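Local coordinates for ATP-dependent 6-phosphofructokinase isozyme 2 (Escherichia coli, PDB 3UMO), which catalyses the ATP-dependent phosphorylation of fructose 6-phosphate to fructose 1,6-bisphosphate, the first committing step of glycolysis, working as a homodimer, at residues Pro11-Ala16 with Gly66-Ser71; Trp88-Leu93 with Pro109-Asn114; Ala57-Gly62 with Val78-Val83. One frame throughout, in Å; residues are numbered along the deposited sequence.

Interaction 1: residues Pro11-Ala16 with Gly66-Ser71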
loop_
_atom_site.group_PDB
_atom_site.type_symbol
_atom_site.label_atom_id
_atom_site.label_comp_id
_atom_site.label_asym_id
_atom_site.label_seq_id
_atom_site.Cartn_x
_atom_site.Cartn_y
_atom_site.Cartn_z
ATOM N N PRO A 11 10.843 -0.207 -27.908
ATOM C CA PRO A 11 9.384 -0.362 -27.920
ATOM C C PRO A 11 8.936 -1.461 -26.964
ATOM O O PRO A 11 9.756 -2.201 -26.419
ATOM C CB PRO A 11 9.097 -0.793 -29.355
ATOM C CG PRO A 11 10.328 -1.497 -29.788
ATOM C CD PRO A 11 11.472 -0.779 -29.110
ATOM N N SER A 12 7.631 -1.578 -26.772
ATOM C CA SER A 12 7.118 -2.684 -25.982
ATOM C C SER A 12 5.722 -3.090 -26.416
ATOM O O SER A 12 4.997 -2.305 -27.036
ATOM C CB SER A 12 7.130 -2.343 -24.487
ATOM O OG SER A 12 6.342 -1.203 -24.211
ATOM N N LEU A 13 5.365 -4.332 -26.104
ATOM C CA LEU A 13 3.989 -4.787 -26.225
ATOM C C LEU A 13 3.439 -4.828 -24.811
ATOM O O LEU A 13 3.756 -5.735 -24.041
ATOM C CB LEU A 13 3.911 -6.181 -26.852
ATOM C CG LEU A 13 2.487 -6.726 -27.011
ATOM C CD1 LEU A 13 1.753 -5.932 -28.075
ATOM C CD2 LEU A 13 2.505 -8.210 -27.365
ATOM N N ASP A 14 2.634 -3.837 -24.457
ATOM C CA ASP A 14 2.193 -3.706 -23.076
ATOM C C ASP A 14 0.935 -4.516 -22.804
ATOM O O ASP A 14 0.056 -4.637 -23.660
ATOM C CB ASP A 14 1.980 -2.232 -22.707
ATOM C CG ASP A 14 3.267 -1.431 -22.749
ATOM O OD1 ASP A 14 4.353 -2.045 -22.662
ATOM O OD2 ASP A 14 3.195 -0.190 -22.867
ATOM N N SER A 15 0.869 -5.086 -21.608
ATOM C CA SER A 15 -0.312 -5.816 -21.171
ATOM C C SER A 15 -1.063 -4.962 -20.171
ATOM O O SER A 15 -0.475 -4.472 -19.212
ATOM C CB SER A 15 0.081 -7.134 -20.500
ATOM O OG SER A 15 0.598 -8.062 -21.432
ATOM N N ALA A 16 -2.358 -4.773 -20.394
ATOM C CA ALA A 16 -3.195 -4.098 -19.410
ATOM C C ALA A 16 -4.127 -5.131 -18.793
ATOM O O ALA A 16 -4.899 -5.790 -19.497
ATOM C CB ALA A 16 -4.000 -2.979 -20.052
ATOM N N GLY A 66 6.533 -8.902 -31.024
ATOM C CA GLY A 66 6.808 -7.864 -32.001
ATOM C C GLY A 66 5.808 -7.887 -33.144
ATOM O O GLY A 66 5.376 -6.830 -33.622
ATOM N N GLU A 67 5.428 -9.085 -33.582
ATOM C CA GLU A 67 4.437 -9.218 -34.646
ATOM C C GLU A 67 3.109 -8.609 -34.208
ATOM O O GLU A 67 2.429 -7.942 -34.992
ATOM C CB GLU A 67 4.220 -10.689 -35.025
ATOM C CG GLU A 67 5.368 -11.345 -35.767
ATOM C CD GLU A 67 5.047 -12.775 -36.171
ATOM O OE1 GLU A 67 5.827 -13.683 -35.817
ATOM O OE2 GLU A 67 4.013 -12.987 -36.842
ATOM N N HIS A 68 2.745 -8.843 -32.953
ATOM C CA HIS A 68 1.478 -8.347 -32.438
ATOM C C HIS A 68 1.515 -6.833 -32.309
ATOM O O HIS A 68 0.530 -6.154 -32.593
ATOM C CB HIS A 68 1.132 -8.993 -31.095
ATOM C CG HIS A 68 -0.313 -8.865 -30.729
ATOM N ND1 HIS A 68 -1.328 -9.244 -31.578
ATOM C CD2 HIS A 68 -0.914 -8.386 -29.613
ATOM C CE1 HIS A 68 -2.493 -9.013 -31.000
ATOM N NE2 HIS A 68 -2.270 -8.492 -29.807
ATOM N N LEU A 69 2.658 -6.310 -31.869
ATOM C CA LEU A 69 2.866 -4.866 -31.796
ATOM C C LEU A 69 2.637 -4.215 -33.164
ATOM O O LEU A 69 1.923 -3.210 -33.280
ATOM C CB LEU A 69 4.286 -4.561 -31.297
ATOM C CG LEU A 69 4.731 -3.093 -31.308
ATOM C CD1 LEU A 69 3.827 -2.263 -30.417
ATOM C CD2 LEU A 69 6.182 -2.959 -30.857
ATOM N N VAL A 70 3.237 -4.803 -34.195
ATOM C CA VAL A 70 3.093 -4.311 -35.560
ATOM C C VAL A 70 1.637 -4.380 -36.014
ATOM O O VAL A 70 1.126 -3.457 -36.657
ATOM C CB VAL A 70 3.989 -5.110 -36.525
ATOM C CG1 VAL A 70 3.687 -4.753 -37.977
ATOM C CG2 VAL A 70 5.459 -4.843 -36.205
ATOM N N SER A 71 0.972 -5.472 -35.661
ATOM C CA SER A 71 -0.425 -5.675 -36.041
ATOM C C SER A 71 -1.362 -4.673 -35.370
ATOM O O SER A 71 -2.334 -4.215 -35.978
ATOM C CB SER A 71 -0.862 -7.104 -35.714
ATOM O OG SER A 71 -2.262 -7.256 -35.874
#
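P11, just before strand 12-19, and L13 on it rest on L69 and H68 of helix 63-75. In this ribokinase-family fold the strand belongs to the small mixed sheet, and the helix to the beta-alpha-beta unit that packs beside it. Strand and helix axes pass 8.0 Å apart at 84°, nearly perpendicular, and the buried contact is mostly apolar. P11 comes first. Its CB lies 3.9 Å from L69 CD2, and the same residue also meets I42 of helix 40-50 and P60 of strand 55-61. S12 offers its backbone instead of its side chain: the S12 carbonyl O sits 3.6 Å from L69 CD1. The S12 hydroxyl OG donates to D14 OD1 at 2.7 Å, on the syn side of the carboxylate but 35° out of its plane. L13 gives the widest contact. Its CG stands anti to the backbone N (chi1 180°), and both methyls reach the helix. CD1 touches H68 and L69; of the helix segment, CD2 reaches H68. The L13 and H68 side chains cross obliquely. The H68 ring also meets that of F35, the two roughly perpendicular. W88 of the second subunit packs on L13, which brings the dimer interface up to this contact. D14 OD1 also accepts from N92 N, so two donors hold this carboxylate oxygen. S12, L13 and D14 are all substrate-binding residues, so the helix probably packs behind this part of the sugar site. At the helix, L13 CD1 ends 3.9 Å from H68 CD2.

Interaction 2: residues Trp88-Leu93 with Pro109-Asn114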
loop_
_atom_site.group_PDB
_atom_site.type_symbol
_atom_site.label_atom_id
_atom_site.label_comp_id
_atom_site.label_asym_id
_atom_site.label_seq_id
_atom_site.Cartn_x
_atom_site.Cartn_y
_atom_site.Cartn_z
ATOM N N TRP A 88 13.300 -10.844 -28.505
ATOM C CA TRP A 88 11.863 -10.617 -28.653
ATOM C C TRP A 88 11.376 -9.340 -27.958
ATOM O O TRP A 88 11.864 -8.970 -26.884
ATOM C CB TRP A 88 11.054 -11.837 -28.175
ATOM C CG TRP A 88 10.919 -11.947 -26.677
ATOM C CD1 TRP A 88 10.024 -11.287 -25.873
ATOM C CD2 TRP A 88 11.694 -12.783 -25.809
ATOM N NE1 TRP A 88 10.209 -11.654 -24.560
ATOM C CE2 TRP A 88 11.221 -12.571 -24.495
ATOM C CE3 TRP A 88 12.740 -13.682 -26.016
ATOM C CZ2 TRP A 88 11.767 -13.233 -23.394
ATOM C CZ3 TRP A 88 13.278 -14.339 -24.922
ATOM C CH2 TRP A 88 12.792 -14.109 -23.628
ATOM N N THR A 89 10.402 -8.679 -28.578
ATOM C CA THR A 89 9.835 -7.437 -28.053
ATOM C C THR A 89 9.311 -7.631 -26.630
ATOM O O THR A 89 8.482 -8.512 -26.381
ATOM C CB THR A 89 8.707 -6.914 -28.978
ATOM O OG1 THR A 89 9.272 -6.552 -30.246
ATOM C CG2 THR A 89 8.007 -5.696 -28.367
ATOM N N ARG A 90 9.816 -6.815 -25.705
ATOM C CA ARG A 90 9.515 -6.950 -24.280
ATOM C C ARG A 90 8.155 -6.365 -23.913
ATOM O O ARG A 90 7.566 -5.604 -24.683
ATOM C CB ARG A 90 10.614 -6.297 -23.435
ATOM C CG ARG A 90 11.961 -6.998 -23.508
ATOM C CD ARG A 90 11.860 -8.441 -23.029
ATOM N NE ARG A 90 13.171 -9.029 -22.745
ATOM C CZ ARG A 90 13.847 -9.807 -23.585
ATOM N NH1 ARG A 90 15.028 -10.297 -23.228
ATOM N NH2 ARG A 90 13.345 -10.099 -24.779
ATOM N N GLN A 91 7.668 -6.725 -22.728
ATOM C CA GLN A 91 6.333 -6.336 -22.286
ATOM C C GLN A 91 6.361 -5.589 -20.959
ATOM O O GLN A 91 6.979 -6.053 -19.995
ATOM C CB GLN A 91 5.459 -7.577 -22.107
ATOM C CG GLN A 91 5.374 -8.497 -23.318
ATOM C CD GLN A 91 4.062 -9.266 -23.352
ATOM O OE1 GLN A 91 4.046 -10.495 -23.415
ATOM N NE2 GLN A 91 2.949 -8.537 -23.305
ATOM N N ASN A 92 5.697 -4.435 -20.907
ATOM C CA ASN A 92 5.451 -3.775 -19.627
ATOM C C ASN A 92 4.047 -4.119 -19.141
ATOM O O ASN A 92 3.209 -4.565 -19.925
ATOM C CB ASN A 92 5.640 -2.258 -19.724
ATOM C CG ASN A 92 7.072 -1.874 -19.997
ATOM O OD1 ASN A 92 7.994 -2.588 -19.607
ATOM N ND2 ASN A 92 7.270 -0.753 -20.680
ATOM N N LEU A 93 3.797 -3.927 -17.850
ATOM C CA LEU A 93 2.517 -4.324 -17.276
ATOM C C LEU A 93 1.788 -3.164 -16.615
ATOM O O LEU A 93 2.347 -2.473 -15.755
ATOM C CB LEU A 93 2.701 -5.459 -16.263
ATOM C CG LEU A 93 1.406 -6.046 -15.686
ATOM C CD1 LEU A 93 0.563 -6.696 -16.776
ATOM C CD2 LEU A 93 1.683 -7.036 -14.552
ATOM N N PRO A 109 13.031 -2.731 -18.968
ATOM C CA PRO A 109 13.781 -2.298 -20.151
ATOM C C PRO A 109 13.262 -2.932 -21.437
ATOM O O PRO A 109 12.597 -3.977 -21.405
ATOM C CB PRO A 109 15.201 -2.804 -19.868
ATOM C CG PRO A 109 15.253 -2.959 -18.368
ATOM C CD PRO A 109 13.894 -3.436 -18.004
ATOM N N GLY A 110 13.561 -2.291 -22.565
ATOM C CA GLY A 110 13.201 -2.850 -23.856
ATOM C C GLY A 110 14.108 -4.016 -24.205
ATOM O O GLY A 110 15.108 -4.268 -23.524
ATOM N N ALA A 111 13.767 -4.729 -25.274
ATOM C CA ALA A 111 14.621 -5.804 -25.769
ATOM C C ALA A 111 16.016 -5.287 -26.108
ATOM O O ALA A 111 16.209 -4.106 -26.402
ATOM C CB ALA A 111 13.999 -6.463 -26.991
ATOM N N ALA A 112 16.987 -6.187 -26.077
ATOM C CA ALA A 112 18.352 -5.836 -26.449
ATOM C C ALA A 112 18.449 -5.559 -27.946
ATOM O O ALA A 112 17.660 -6.081 -28.737
ATOM C CB ALA A 112 19.312 -6.942 -26.050
ATOM N N LEU A 113 19.414 -4.725 -28.322
ATOM C CA LEU A 113 19.686 -4.437 -29.725
ATOM C C LEU A 113 21.154 -4.725 -29.974
ATOM O O LEU A 113 22.007 -4.233 -29.239
ATOM C CB LEU A 113 19.417 -2.964 -30.042
ATOM C CG LEU A 113 18.030 -2.513 -30.494
ATOM C CD1 LEU A 113 18.037 -1.009 -30.742
ATOM C CD2 LEU A 113 17.615 -3.261 -31.749
ATOM N N ASN A 114 21.466 -5.523 -30.989
ATOM C CA ASN A 114 22.873 -5.713 -31.329
ATOM C C ASN A 114 23.339 -4.604 -32.263
ATOM O O ASN A 114 22.542 -3.765 -32.679
ATOM C CB ASN A 114 23.170 -7.115 -31.888
ATOM C CG ASN A 114 22.432 -7.416 -33.185
ATOM O OD1 ASN A 114 22.244 -6.544 -34.033
ATOM N ND2 ASN A 114 22.019 -8.668 -33.345
HETATM O O HOH W 1 11.381 -4.407 -26.760
HETATM O O HOH W 2 9.719 -3.820 -21.632
#
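R90 and A111 stand nearest each other where two irregular loops pass, their CA atoms 5.4 Å apart, and the two backbones are joined through water. One water accepts from R90 N at 3.1 Å and from A111 N at 2.8 Å, bridging two amide donors. A second water lies between N92 OD1 and P109 O, 2.9 Å from each. The side-chain contact is carried by R90. Its CG is beside the backbone N and anti to the carbonyl carbon (chi1 -67°). R90 CG lies 3.4 Å from A111 N. CB faces P109 O. The chain then bends at chi2 and turns back over its own segment. There R90 NH2 sits 3.2 Å above the plane of the W88 ring, over its centre, and makes a weak bond to W88 O (angle 129°). Its stronger partner is D87, which forms a salt bridge with NH2 and also accepts from A112 N. The A111 CB methyl comes in from the other loop and touches W88 O at 3.3 Å. The W88 ring meets that of F35 of the second subunit. R90, Q91 and N92 are substrate-binding residues, so these contacts probably help position the loop at the sugar site. The chemistry is of mixed kind: one water joins backbone to backbone, the other a side chain to a backbone, while the arginine's charge is probably balanced by D87 and its position steadied by the indole.

Interaction 3: residues Ala57-Gly62 with Val78-Val83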
loop_
_atom_site.group_PDB
_atom_site.type_symbol
_atom_site.label_atom_id
_atom_site.label_comp_id
_atom_site.label_asym_id
_atom_site.label_seq_id
_atom_site.Cartn_x
_atom_site.Cartn_y
_atom_site.Cartn_z
ATOM N N ALA A 57 6.191 5.331 -37.565
ATOM C CA ALA A 57 6.959 4.846 -36.418
ATOM C C ALA A 57 8.049 3.866 -36.843
ATOM O O ALA A 57 7.756 2.796 -37.377
ATOM C CB ALA A 57 6.040 4.197 -35.398
ATOM N N ILE A 58 9.303 4.226 -36.580
ATOM C CA ILE A 58 10.433 3.343 -36.862
ATOM C C ILE A 58 10.838 2.678 -35.553
ATOM O O ILE A 58 11.010 3.364 -34.544
ATOM C CB ILE A 58 11.640 4.135 -37.416
ATOM C CG1 ILE A 58 11.230 4.962 -38.639
ATOM C CG2 ILE A 58 12.795 3.194 -37.757
ATOM C CD1 ILE A 58 12.301 5.942 -39.104
ATOM N N PHE A 59 10.977 1.353 -35.564
ATOM C CA PHE A 59 11.341 0.611 -34.353
ATOM C C PHE A 59 11.755 -0.827 -34.653
ATOM O O PHE A 59 11.357 -1.395 -35.673
ATOM C CB PHE A 59 10.190 0.625 -33.324
ATOM C CG PHE A 59 8.907 0.019 -33.828
ATOM C CD1 PHE A 59 8.635 -1.328 -33.627
ATOM C CD2 PHE A 59 7.964 0.803 -34.486
ATOM C CE1 PHE A 59 7.448 -1.895 -34.090
ATOM C CE2 PHE A 59 6.772 0.247 -34.951
ATOM C CZ PHE A 59 6.515 -1.106 -34.752
ATOM N N PRO A 60 12.567 -1.420 -33.760
ATOM C CA PRO A 60 12.887 -2.843 -33.869
ATOM C C PRO A 60 11.738 -3.677 -33.321
ATOM O O PRO A 60 11.133 -3.313 -32.305
ATOM C CB PRO A 60 14.114 -2.994 -32.965
ATOM C CG PRO A 60 13.931 -1.933 -31.915
ATOM C CD PRO A 60 13.265 -0.776 -32.628
ATOM N N ALA A 61 11.442 -4.783 -33.989
ATOM C CA ALA A 61 10.417 -5.701 -33.520
ATOM C C ALA A 61 10.950 -7.125 -33.598
ATOM O O ALA A 61 11.613 -7.498 -34.568
ATOM C CB ALA A 61 9.161 -5.558 -34.357
ATOM N N GLY A 62 10.653 -7.923 -32.578
ATOM C CA GLY A 62 11.150 -9.286 -32.529
ATOM C C GLY A 62 10.139 -10.269 -31.977
ATOM O O GLY A 62 9.411 -9.967 -31.030
ATOM N N VAL A 78 -1.513 3.438 -38.057
ATOM C CA VAL A 78 -0.243 4.128 -37.872
ATOM C C VAL A 78 0.796 3.456 -38.762
ATOM O O VAL A 78 1.095 2.272 -38.585
ATOM C CB VAL A 78 0.217 4.055 -36.404
ATOM C CG1 VAL A 78 1.589 4.709 -36.235
ATOM C CG2 VAL A 78 -0.819 4.699 -35.489
ATOM N N PRO A 79 1.339 4.200 -39.739
ATOM C CA PRO A 79 2.356 3.616 -40.620
ATOM C C PRO A 79 3.618 3.286 -39.841
ATOM O O PRO A 79 3.987 4.024 -38.924
ATOM C CB PRO A 79 2.625 4.727 -41.641
ATOM C CG PRO A 79 2.183 5.982 -40.971
ATOM C CD PRO A 79 1.038 5.599 -40.085
ATOM N N VAL A 80 4.268 2.179 -40.189
ATOM C CA VAL A 80 5.499 1.797 -39.508
ATOM C C VAL A 80 6.617 1.454 -40.478
ATOM O O VAL A 80 6.396 1.254 -41.671
ATOM C CB VAL A 80 5.305 0.590 -38.570
ATOM C CG1 VAL A 80 4.134 0.823 -37.618
ATOM C CG2 VAL A 80 5.113 -0.687 -39.378
ATOM N N ALA A 81 7.827 1.393 -39.943
ATOM C CA ALA A 81 8.979 0.915 -40.684
ATOM C C ALA A 81 9.808 0.181 -39.654
ATOM O O ALA A 81 10.332 0.784 -38.721
ATOM C CB ALA A 81 9.762 2.074 -41.279
ATOM N N THR A 82 9.896 -1.132 -39.792
ATOM C CA THR A 82 10.492 -1.928 -38.733
ATOM C C THR A 82 11.795 -2.603 -39.150
ATOM O O THR A 82 12.087 -2.758 -40.339
ATOM C CB THR A 82 9.504 -2.992 -38.203
ATOM O OG1 THR A 82 9.131 -3.874 -39.266
ATOM C CG2 THR A 82 8.245 -2.332 -37.636
ATOM N N VAL A 83 12.577 -2.977 -38.146
ATOM C CA VAL A 83 13.752 -3.806 -38.330
ATOM C C VAL A 83 13.522 -5.045 -37.488
ATOM O O VAL A 83 13.134 -4.942 -36.325
ATOM C CB VAL A 83 15.022 -3.085 -37.843
ATOM C CG1 VAL A 83 16.185 -4.065 -37.730
ATOM C CG2 VAL A 83 15.357 -1.930 -38.774
#
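F59 and T82 are bridge partners on two parallel strands, their side chains side by side. The strands are the edge strand 80-84 and its neighbour 55-61, at one side of the Rossmann-like central sheet. Helix 63-75 joins them as a beta-alpha-beta crossover. Five hydrogen bonds zip the backbones, from A57 N to P79 O at 2.9 Å through to A61 N to V83 O at 2.9 Å. The F59 side chain leaves CB on the face that also carries A57, V80 and T82. Its CG takes the crowded position between N and the carbonyl carbon (chi1 60°). CD1 and CE1 run beneath the T82 methyl. F59 CZ is closest to it, with T82 CG2 3.6 Å away. This is a CH-pi contact, T82 CG2 lying 3.8 Å from the F59 ring centroid and 23° off its normal. F59 CE2 meets V80 CG1 at 3.8 Å, at the ring edge. L69 and L73 of the helix also touch F59. An alanine here would probably open a gap between sheet and helix and leave the T82 methyl without its ring. On the other face, I58 CG1 packs on A81 CB at 4.2 Å. The backbone thus sets the register, and apolar contacts on both faces reinforce it.

From the N terminus, the chain first lays down 11-16, and after 49 intervening residues the helix segment 66-71 returns to it, closing interaction 1. Within that span lies 57-62, whose partner 78-83 comes after 66-71, so interactions 1 and 3 cross. Interaction 3 closes a 15-residue, mostly helical connection. Their shared helix 63-75 packs L69 against F59. Interaction 2 follows both in series, closing a loop of 15 residues through strands 93-97 and 103-107. It meets interaction 1 at L13 N to R90 O and interaction 3 at T89 N to G62 O. Together they tie the central parallel sheet to the small mixed sheet bordering the sugar site.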